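Local coordinates for indole-3-acetic acid-amido synthetase GH3.15 (PDB 6E1Q), which uses ATP to conjugate the auxin precursor indole-3-butyric acid to glutamine and possibly cysteine, and also modifies the herbicide 2,4-DB, at residues C238-R242 against L270-E275. Numbering follows the deposited sequence.
Sequences CSNIR and LASLIE
The guanidinium of Arg242 has the methyl of Ala271 over one face, set toward the rim, and the carboxylate of Glu275 and hydroxyl of Ser272 at its edge. Arg242 and Glu275 meet end-on, with the two planar groups only 22° from coplanar. NH1 of Arg242 donates to the syn lone pair of Glu275 OE2 at 2.8 Å, while Arg242 NH2 reaches Glu275 OE1 at 2.7 Å along a nearly straight N-H path (177°). The same NH2 also gives a weak, bent bond to OG of Ser272. The bend at chi3 brings the guanidinium back over the Ala271 methyl and toward Glu275, and the paired bonds fix how it is rotated. With Glu275 replaced by an alanine, the Arg242 charge would probably lose its mate, leaving the guanidinium little more than the weak bond to Ser272 and uncovering the flank of Cys238 that the glutamate CG now touches.

Beneath this bridge the helices come close. Ala271 CB lies 3.4 Å from the carbonyl O of Cys238, itself the acceptor for Arg242 N in the helix. Cys238 SG rests 3.5 Å from CG2 of Ile274; deeper down, Ile241 CD1 meets Ile274 CD1 at 3.7 Å, the two side chains at about a right angle. Leu203 and Leu207 of helix 194-207 extend the apolar layer around Ile241, and Leu206 touches Ile274.

With axes 8.5 Å apart and running at 160°, this is a near-antiparallel helix pair, small Cys238 and Ala271 where the backbones are nearest, isoleucines on the buried side and a salt bridge along one border, joining helices 220-243 and 268-278 within the GH3 N-terminal family region, away from the annotated substrate sites.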
loop_
_atom_site.group_PDB
_atom_site.type_symbol
_atom_site.label_atom_id
_atom_site.label_comp_id
_atom_site.label_asym_id
_atom_site.label_seq_id
_atom_site.Cartn_x
_atom_site.Cartn_y
_atom_site.Cartn_z
ATOM N N CYS A 238 24.660 -16.164 -4.558
ATOM C CA CYS A 238 25.248 -16.678 -5.786
ATOM C C CYS A 238 26.059 -17.934 -5.514
ATOM O O CYS A 238 26.058 -18.872 -6.321
ATOM C CB CYS A 238 26.108 -15.601 -6.432
ATOM S SG CYS A 238 25.108 -14.261 -7.107
ATOM N N SER A 239 26.739 -17.972 -4.370
ATOM C CA SER A 239 27.498 -19.152 -3.998
ATOM C C SER A 239 26.579 -20.370 -3.873
ATOM O O SER A 239 26.910 -21.462 -4.354
ATOM C CB SER A 239 28.264 -18.863 -2.701
ATOM O OG SER A 239 28.539 -20.056 -2.015
ATOM N N ASN A 240 25.399 -20.189 -3.267
ATOM C CA ASN A 240 24.417 -21.271 -3.200
ATOM C C ASN A 240 24.020 -21.742 -4.591
ATOM O O ASN A 240 23.856 -22.945 -4.826
ATOM C CB ASN A 240 23.159 -20.824 -2.452
ATOM C CG ASN A 240 23.331 -20.805 -0.938
ATOM O OD1 ASN A 240 22.336 -20.721 -0.218
ATOM N ND2 ASN A 240 24.582 -20.862 -0.446
ATOM N N ILE A 241 23.831 -20.801 -5.518
ATOM C CA ILE A 241 23.481 -21.157 -6.890
ATOM C C ILE A 241 24.618 -21.934 -7.548
ATOM O O ILE A 241 24.385 -22.916 -8.264
ATOM C CB ILE A 241 23.112 -19.891 -7.690
ATOM C CG1 ILE A 241 21.807 -19.277 -7.167
ATOM C CG2 ILE A 241 22.986 -20.206 -9.205
ATOM C CD1 ILE A 241 21.432 -17.941 -7.844
ATOM N N ARG A 242 25.863 -21.509 -7.325
ATOM C CA ARG A 242 27.002 -22.197 -7.939
ATOM C C ARG A 242 27.098 -23.645 -7.469
ATOM O O ARG A 242 27.287 -24.563 -8.277
ATOM C CB ARG A 242 28.303 -21.446 -7.619
ATOM C CG ARG A 242 29.576 -22.205 -8.044
ATOM C CD ARG A 242 30.789 -21.285 -8.014
ATOM N NE ARG A 242 30.739 -20.262 -9.051
ATOM C CZ ARG A 242 30.467 -18.974 -8.832
ATOM N NH1 ARG A 242 30.216 -18.524 -7.597
ATOM N NH2 ARG A 242 30.449 -18.130 -9.856
ATOM N N LEU A 270 25.026 -19.644 -14.123
ATOM C CA LEU A 270 24.011 -18.714 -13.653
ATOM C C LEU A 270 24.544 -17.865 -12.498
ATOM O O LEU A 270 24.268 -16.660 -12.417
ATOM C CB LEU A 270 22.754 -19.475 -13.232
ATOM C CG LEU A 270 21.684 -18.554 -12.611
ATOM C CD1 LEU A 270 21.219 -17.508 -13.623
ATOM C CD2 LEU A 270 20.504 -19.329 -12.028
ATOM N N ALA A 271 25.307 -18.480 -11.596
ATOM C CA ALA A 271 25.922 -17.726 -10.514
ATOM C C ALA A 271 26.790 -16.600 -11.068
ATOM O O ALA A 271 26.697 -15.454 -10.619
ATOM C CB ALA A 271 26.739 -18.669 -9.620
ATOM N N SER A 272 27.608 -16.906 -12.079
ATOM C CA SER A 272 28.535 -15.914 -12.621
ATOM C C SER A 272 27.785 -14.768 -13.290
ATOM O O SER A 272 28.193 -13.609 -13.176
ATOM C CB SER A 272 29.496 -16.580 -13.619
ATOM O OG SER A 272 30.488 -17.318 -12.942
ATOM N N LEU A 273 26.690 -15.079 -13.992
ATOM C CA LEU A 273 25.873 -14.043 -14.619
ATOM C C LEU A 273 25.333 -13.067 -13.586
ATOM O O LEU A 273 25.348 -11.849 -13.793
ATOM C CB LEU A 273 24.717 -14.680 -15.397
ATOM C CG LEU A 273 25.129 -15.488 -16.635
ATOM C CD1 LEU A 273 23.927 -16.162 -17.314
ATOM C CD2 LEU A 273 25.866 -14.576 -17.604
ATOM N N ILE A 274 24.843 -13.587 -12.467
ATOM C CA ILE A 274 24.265 -12.737 -11.439
ATOM C C ILE A 274 25.356 -11.955 -10.733
ATOM O O ILE A 274 25.185 -10.768 -10.422
ATOM C CB ILE A 274 23.443 -13.589 -10.458
ATOM C CG1 ILE A 274 22.300 -14.272 -11.207
ATOM C CG2 ILE A 274 22.872 -12.726 -9.349
ATOM C CD1 ILE A 274 21.475 -15.161 -10.333
ATOM N N GLU A 275 26.490 -12.611 -10.459
ATOM C CA GLU A 275 27.637 -11.919 -9.874
ATOM C C GLU A 275 28.102 -10.773 -10.770
ATOM O O GLU A 275 28.452 -9.698 -10.276
ATOM C CB GLU A 275 28.780 -12.921 -9.616
ATOM C CG GLU A 275 28.591 -13.812 -8.360
ATOM C CD GLU A 275 29.339 -15.155 -8.423
ATOM O OE1 GLU A 275 29.977 -15.453 -9.450
ATOM O OE2 GLU A 275 29.283 -15.928 -7.439
#